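Long-range contacts in biotin binding protein A (Gallus gallus, PDB 2C1Q), which binds biotin inside the beta barrel of an avidin-family subunit, in an assembly of four chains: residues A[32-37]-A[48-53]; A[77-82]-A[99-104]. All coordinates share one frame; numbering follows the deposited sequence.

Contact 1. Residues A[32-37]-A[48-53]. With BTN (biotin), chain B.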
loop_
_atom_site.group_PDB
_atom_site.type_symbol
_atom_site.label_atom_id
_atom_site.label_comp_id
_atom_site.label_asym_id
_atom_site.label_seq_id
_atom_site.Cartn_x
_atom_site.Cartn_y
_atom_site.Cartn_z
ATOM N N GLY A 32 9.767 15.566 -16.385
ATOM C CA GLY A 32 9.136 16.747 -15.841
ATOM C C GLY A 32 9.718 17.019 -14.490
ATOM O O GLY A 32 10.820 16.586 -14.178
ATOM N N SER A 33 8.965 17.742 -13.679
ATOM C CA SER A 33 9.453 18.047 -12.366
ATOM C C SER A 33 8.299 18.158 -11.409
ATOM O O SER A 33 7.141 18.376 -11.797
ATOM C CB SER A 33 10.286 19.344 -12.382
ATOM O OG SER A 33 9.463 20.419 -12.770
ATOM N N TYR A 34 8.650 18.037 -10.153
ATOM C CA TYR A 34 7.690 17.955 -9.091
ATOM C C TYR A 34 8.130 18.896 -7.996
ATOM O O TYR A 34 9.262 18.807 -7.509
ATOM C CB TYR A 34 7.676 16.527 -8.522
ATOM C CG TYR A 34 6.389 16.148 -7.851
ATOM C CD1 TYR A 34 5.383 15.479 -8.564
ATOM C CD2 TYR A 34 6.163 16.441 -6.508
ATOM C CE1 TYR A 34 4.174 15.123 -7.933
ATOM C CE2 TYR A 34 4.964 16.085 -5.881
ATOM C CZ TYR A 34 3.986 15.449 -6.597
ATOM O OH TYR A 34 2.823 15.114 -5.974
ATOM N N GLN A 35 7.213 19.749 -7.573
ATOM C CA GLN A 35 7.436 20.610 -6.396
ATOM C C GLN A 35 6.484 20.217 -5.252
ATOM O O GLN A 35 5.315 20.593 -5.255
ATOM C CB GLN A 35 7.184 22.056 -6.786
ATOM C CG GLN A 35 7.383 23.052 -5.640
ATOM C CD GLN A 35 8.840 23.254 -5.340
ATOM O OE1 GLN A 35 9.668 23.297 -6.253
ATOM N NE2 GLN A 35 9.173 23.365 -4.067
ATOM N N THR A 36 6.961 19.440 -4.296
ATOM C CA THR A 36 6.083 18.966 -3.236
ATOM C C THR A 36 5.888 20.086 -2.243
ATOM O O THR A 36 6.819 20.821 -1.963
ATOM C CB THR A 36 6.602 17.706 -2.525
ATOM O OG1 THR A 36 5.726 17.381 -1.446
ATOM C CG2 THR A 36 7.982 17.921 -1.951
ATOM N N ALA A 37 4.693 20.170 -1.684
ATOM C CA ALA A 37 4.403 21.148 -0.647
ATOM C C ALA A 37 4.802 20.614 0.704
ATOM O O ALA A 37 4.908 21.379 1.648
ATOM C CB ALA A 37 2.920 21.520 -0.648
ATOM N N SER A 48 12.302 18.830 -8.130
ATOM C CA SER A 48 12.920 17.536 -8.358
ATOM C C SER A 48 12.507 16.956 -9.687
ATOM O O SER A 48 11.342 17.067 -10.060
ATOM C CB SER A 48 12.526 16.589 -7.233
ATOM O OG SER A 48 13.207 16.946 -6.049
ATOM N N PRO A 49 13.461 16.331 -10.415
ATOM C CA PRO A 49 13.122 15.758 -11.706
ATOM C C PRO A 49 12.202 14.548 -11.544
ATOM O O PRO A 49 12.287 13.861 -10.540
ATOM C CB PRO A 49 14.488 15.322 -12.265
ATOM C CG PRO A 49 15.332 15.137 -11.093
ATOM C CD PRO A 49 14.874 16.090 -10.055
ATOM N N LEU A 50 11.312 14.308 -12.506
ATOM C CA LEU A 50 10.621 13.031 -12.590
ATOM C C LEU A 50 10.795 12.397 -13.981
ATOM O O LEU A 50 11.026 13.086 -14.983
ATOM C CB LEU A 50 9.119 13.171 -12.238
ATOM C CG LEU A 50 8.219 13.949 -13.220
ATOM C CD1 LEU A 50 7.684 13.100 -14.352
ATOM C CD2 LEU A 50 7.083 14.616 -12.485
ATOM N N LYS A 51 10.646 11.073 -14.010
ATOM C CA LYS A 51 10.777 10.244 -15.197
ATOM C C LYS A 51 9.663 9.201 -15.168
ATOM O O LYS A 51 9.559 8.421 -14.211
ATOM C CB LYS A 51 12.119 9.506 -15.138
ATOM C CG LYS A 51 12.475 8.741 -16.377
ATOM C CD LYS A 51 12.530 9.689 -17.573
ATOM C CE LYS A 51 13.733 9.408 -18.449
ATOM N NZ LYS A 51 13.462 9.813 -19.871
ATOM N N GLY A 52 8.852 9.161 -16.211
ATOM C CA GLY A 52 7.756 8.217 -16.261
ATOM C C GLY A 52 7.433 7.734 -17.637
ATOM O O GLY A 52 8.078 8.125 -18.608
ATOM N N ALA A 53 6.405 6.898 -17.718
ATOM C CA ALA A 53 5.899 6.401 -18.991
ATOM C C ALA A 53 4.412 6.259 -18.863
ATOM O O ALA A 53 3.918 5.890 -17.796
ATOM C CB ALA A 53 6.508 5.033 -19.363
HETATM C C11 BTN B . 10.535 13.061 1.303
HETATM O O11 BTN B . 11.399 12.189 1.608
HETATM O O12 BTN B . 9.834 13.535 2.218
HETATM C C10 BTN B . 10.374 13.577 -0.128
HETATM C C9 BTN B . 9.126 14.449 -0.303
HETATM C C8 BTN B . 7.974 13.490 -0.635
HETATM C C7 BTN B . 6.618 14.167 -0.733
HETATM C C2 BTN B . 5.501 13.123 -0.849
HETATM S S1 BTN B . 5.546 12.217 -2.292
HETATM C C6 BTN B . 3.846 11.721 -2.003
HETATM C C5 BTN B . 3.098 12.827 -1.318
HETATM N N1 BTN B . 2.458 13.576 -2.372
HETATM C C3 BTN B . 3.044 14.753 -2.506
HETATM O O3 BTN B . 2.621 15.672 -3.453
HETATM N N2 BTN B . 4.057 14.928 -1.644
HETATM C C4 BTN B . 4.137 13.795 -0.754
#
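Gly32, Ser33 and Tyr34 pair in antiparallel register with Leu50, Pro49 and Ser48, at an angle of 129° between the short strand axes, joining neighbouring strands 29-35 and 48-54 of the avidin-type eight-stranded beta barrel. Two backbone rungs hold them: Leu50 N to Gly32 O (2.9 Å) is nearly straight, whereas its return bond from Gly32 N to Leu50 O is weak; Tyr34 N and Ser48 N each donate to the other's carbonyl. Between the rungs lies the non-hydrogen-bonded pair Ser33-Pro49, where Ser33 CA approaches Ser48 O at 3.1 Å in a CA-H...O contact. Leu50 bends over the neighbouring strand: with chi1 at 69°, CG is set between its own N and carbonyl carbon and lies 3.6 Å from Gly32 C. Gly32 has no side chain on that face, and Leu50 packs directly on its backbone. Leu50 CD2 reaches the edge of the Tyr34 ring, 4.4 Å from Tyr34 CD1, close to the ring plane. With CG anti to the backbone N, the Tyr34 ring leads away from strand 48-53 and carries OH to biotin; Trp72 and Phe81 also meet this ring. The hydroxyl donates to the ureido oxygen of biotin, Tyr34 OH to O3 2.6 Å, with O3 in the ring plane. Beyond the strand end, Thr36 OG1 accepts the ureido N2-H of biotin at 3.0 Å, with an angle of 174° at the hydrogen.

Contact 2. Residues A[77-82]-A[99-104]. With BTN (biotin), chain B.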
loop_
_atom_site.group_PDB
_atom_site.type_symbol
_atom_site.label_atom_id
_atom_site.label_comp_id
_atom_site.label_asym_id
_atom_site.label_seq_id
_atom_site.Cartn_x
_atom_site.Cartn_y
_atom_site.Cartn_z
ATOM N N SER A 77 15.251 9.821 -0.324
ATOM C CA SER A 77 14.136 8.968 -0.690
ATOM C C SER A 77 13.797 8.956 -2.186
ATOM O O SER A 77 14.406 9.677 -2.981
ATOM C CB SER A 77 12.948 9.443 0.108
ATOM O OG SER A 77 12.681 10.770 -0.274
ATOM N N THR A 78 12.826 8.120 -2.558
ATOM C CA THR A 78 12.321 8.051 -3.910
ATOM C C THR A 78 10.818 7.790 -3.831
ATOM O O THR A 78 10.383 6.956 -3.055
ATOM C CB THR A 78 13.013 6.928 -4.719
ATOM O OG1 THR A 78 14.425 7.197 -4.799
ATOM C CG2 THR A 78 12.500 6.894 -6.081
ATOM N N THR A 79 10.027 8.550 -4.578
ATOM C CA THR A 79 8.596 8.272 -4.680
ATOM C C THR A 79 8.253 7.796 -6.062
ATOM O O THR A 79 8.787 8.311 -7.053
ATOM C CB THR A 79 7.704 9.496 -4.372
ATOM O OG1 THR A 79 7.985 9.973 -3.063
ATOM C CG2 THR A 79 6.211 9.080 -4.393
ATOM N N VAL A 80 7.323 6.844 -6.143
ATOM C CA VAL A 80 6.751 6.475 -7.432
ATOM C C VAL A 80 5.264 6.703 -7.377
ATOM O O VAL A 80 4.664 6.517 -6.359
ATOM C CB VAL A 80 7.046 5.006 -7.833
ATOM C CG1 VAL A 80 8.482 4.871 -8.162
ATOM C CG2 VAL A 80 6.600 4.032 -6.728
ATOM N N PHE A 81 4.678 7.135 -8.479
ATOM C CA PHE A 81 3.278 7.474 -8.490
ATOM C C PHE A 81 2.708 6.659 -9.633
ATOM O O PHE A 81 3.334 6.535 -10.677
ATOM C CB PHE A 81 3.109 8.914 -8.873
ATOM C CG PHE A 81 3.329 9.904 -7.775
ATOM C CD1 PHE A 81 2.226 10.489 -7.121
ATOM C CD2 PHE A 81 4.623 10.343 -7.460
ATOM C CE1 PHE A 81 2.410 11.465 -6.114
ATOM C CE2 PHE A 81 4.830 11.319 -6.469
ATOM C CZ PHE A 81 3.715 11.894 -5.788
ATOM N N VAL A 82 1.514 6.140 -9.460
ATOM C CA VAL A 82 0.860 5.429 -10.535
ATOM C C VAL A 82 -0.621 5.911 -10.602
ATOM O O VAL A 82 -1.248 6.199 -9.558
ATOM C CB VAL A 82 1.092 3.896 -10.376
ATOM C CG1 VAL A 82 0.319 3.320 -9.166
ATOM C CG2 VAL A 82 0.794 3.132 -11.667
ATOM N N TRP A 99 0.683 6.196 -4.597
ATOM C CA TRP A 99 2.120 6.399 -4.538
ATOM C C TRP A 99 2.765 5.625 -3.409
ATOM O O TRP A 99 2.109 5.231 -2.454
ATOM C CB TRP A 99 2.453 7.901 -4.416
ATOM C CG TRP A 99 1.840 8.628 -3.226
ATOM C CD1 TRP A 99 0.775 9.503 -3.268
ATOM C CD2 TRP A 99 2.283 8.601 -1.835
ATOM N NE1 TRP A 99 0.523 9.994 -1.989
ATOM C CE2 TRP A 99 1.426 9.457 -1.104
ATOM C CE3 TRP A 99 3.316 7.925 -1.143
ATOM C CZ2 TRP A 99 1.555 9.645 0.276
ATOM C CZ3 TRP A 99 3.463 8.141 0.215
ATOM C CH2 TRP A 99 2.583 8.981 0.918
ATOM N N LEU A 100 4.064 5.393 -3.557
ATOM C CA LEU A 100 4.888 4.791 -2.510
ATOM C C LEU A 100 6.101 5.671 -2.332
ATOM O O LEU A 100 6.772 6.005 -3.302
ATOM C CB LEU A 100 5.371 3.394 -2.897
ATOM C CG LEU A 100 4.328 2.290 -3.133
ATOM C CD1 LEU A 100 4.995 1.067 -3.779
ATOM C CD2 LEU A 100 3.592 1.895 -1.870
ATOM N N LEU A 101 6.378 6.043 -1.098
ATOM C CA LEU A 101 7.555 6.847 -0.796
ATOM C C LEU A 101 8.518 5.934 -0.080
ATOM O O LEU A 101 8.191 5.397 0.969
ATOM C CB LEU A 101 7.177 8.024 0.089
ATOM C CG LEU A 101 8.282 8.786 0.860
ATOM C CD1 LEU A 101 9.379 9.298 -0.046
ATOM C CD2 LEU A 101 7.640 9.992 1.589
ATOM N N ARG A 102 9.717 5.790 -0.630
ATOM C CA ARG A 102 10.715 4.851 -0.104
ATOM C C ARG A 102 11.864 5.629 0.496
ATOM O O ARG A 102 12.571 6.322 -0.230
ATOM C CB ARG A 102 11.277 3.992 -1.228
ATOM C CG ARG A 102 12.385 2.981 -0.801
ATOM C CD ARG A 102 11.670 1.797 -0.410
ATOM N NE ARG A 102 12.445 0.638 -0.005
ATOM C CZ ARG A 102 11.945 -0.580 -0.160
ATOM N NH1 ARG A 102 10.751 -0.719 -0.762
ATOM N NH2 ARG A 102 12.611 -1.632 0.244
ATOM N N GLU A 103 12.036 5.531 1.812
ATOM C CA GLU A 103 13.200 6.118 2.458
ATOM C C GLU A 103 14.410 5.188 2.401
ATOM O O GLU A 103 14.287 3.969 2.471
ATOM C CB GLU A 103 12.879 6.611 3.890
ATOM C CG GLU A 103 11.648 7.580 3.905
ATOM C CD GLU A 103 11.897 8.944 4.549
ATOM O OE1 GLU A 103 12.012 8.981 5.802
ATOM O OE2 GLU A 103 11.941 9.987 3.825
ATOM N N GLU A 104 15.591 5.783 2.245
ATOM C CA GLU A 104 16.827 5.011 2.257
ATOM C C GLU A 104 17.104 4.536 3.677
ATOM O O GLU A 104 17.043 5.329 4.617
ATOM C CB GLU A 104 17.985 5.848 1.711
ATOM C CG GLU A 104 19.291 5.069 1.508
ATOM C CD GLU A 104 20.480 5.988 1.183
ATOM O OE1 GLU A 104 20.527 7.165 1.662
ATOM O OE2 GLU A 104 21.371 5.539 0.439
HETATM C C11 BTN B . 10.535 13.061 1.303
HETATM O O11 BTN B . 11.399 12.189 1.608
HETATM O O12 BTN B . 9.834 13.535 2.218
HETATM C C10 BTN B . 10.374 13.577 -0.128
HETATM C C9 BTN B . 9.126 14.449 -0.303
HETATM C C8 BTN B . 7.974 13.490 -0.635
HETATM C C7 BTN B . 6.618 14.167 -0.733
HETATM C C2 BTN B . 5.501 13.123 -0.849
HETATM S S1 BTN B . 5.546 12.217 -2.292
HETATM C C6 BTN B . 3.846 11.721 -2.003
HETATM C C5 BTN B . 3.098 12.827 -1.318
HETATM N N1 BTN B . 2.458 13.576 -2.372
HETATM C C3 BTN B . 3.044 14.753 -2.506
HETATM O O3 BTN B . 2.621 15.672 -3.453
HETATM N N2 BTN B . 4.057 14.928 -1.644
HETATM C C4 BTN B . 4.137 13.795 -0.754
#
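Phe81 and Trp99 stand side by side, pointing the same way from a non-hydrogen-bonded pair of the antiparallel hairpin 78-87/93-102, part of the avidin beta barrel. Their rings meet obliquely, the Phe81 plane turned 51° from the indole five-membered ring. The closer fit is a CH-pi contact: Trp99 CB sits over one Phe81 face, 4.0 Å from its centroid and offset toward the rim. With chi1 at 57°, Trp99 CG lies between its own N and carbonyl carbon, and the indole turns one face to biotin. C6 of the thiophane ring lies over the centre of that face, 3.4 Å from Trp99 CE2, while Phe81 CZ approaches the same carbon. An alanine in place of Trp99 would keep CB over the Phe81 face but would probably leave biotin C6 without its aromatic wall and Trp112 of a third subunit, which packs on Trp99 and Leu101, without its indole partner. On the same barrel face, Thr79 and Leu101 cross at an angle, Thr79 OG1 to Leu101 CD1 3.4 Å; Thr79 OG1 also lies 3.4 Å from biotin S1 and is hydrogen-bonded to Trp72 NE1. Paired backbone N-H...O hydrogen bonds between Val80 and Leu100, and between Thr78 and Arg102, fix this register. At the mouth, Leu101 CD1 touches Ser77 CB at 3.6 Å, and Ser77 OG donates to the biotin carboxylate oxygen O11 at 2.7 Å.

How the contacts relate
Contact 1 closes before contact 2 opens along the chain, and their centres are about 12 Å apart. Both belong to the same closed antiparallel sheet: contact 1 joins strands 29-35 and 48-54, contact 2 joins 78-87 and 93-102, and strand 66-71 bridges the two pairs. They touch directly where Tyr34 OH packs 3.3 Å from Phe81 CZ. Together they address different parts of one biotin: contact 1 binds the ureido group, while contact 2 meets the sulphur-containing ring and the carboxylate. Asn13, Ser17, Thr39, Ala40 and Asn120 supply further hydrogen bonds, so the site draws on residues spread widely along the chain. Both contacts also reach a second subunit.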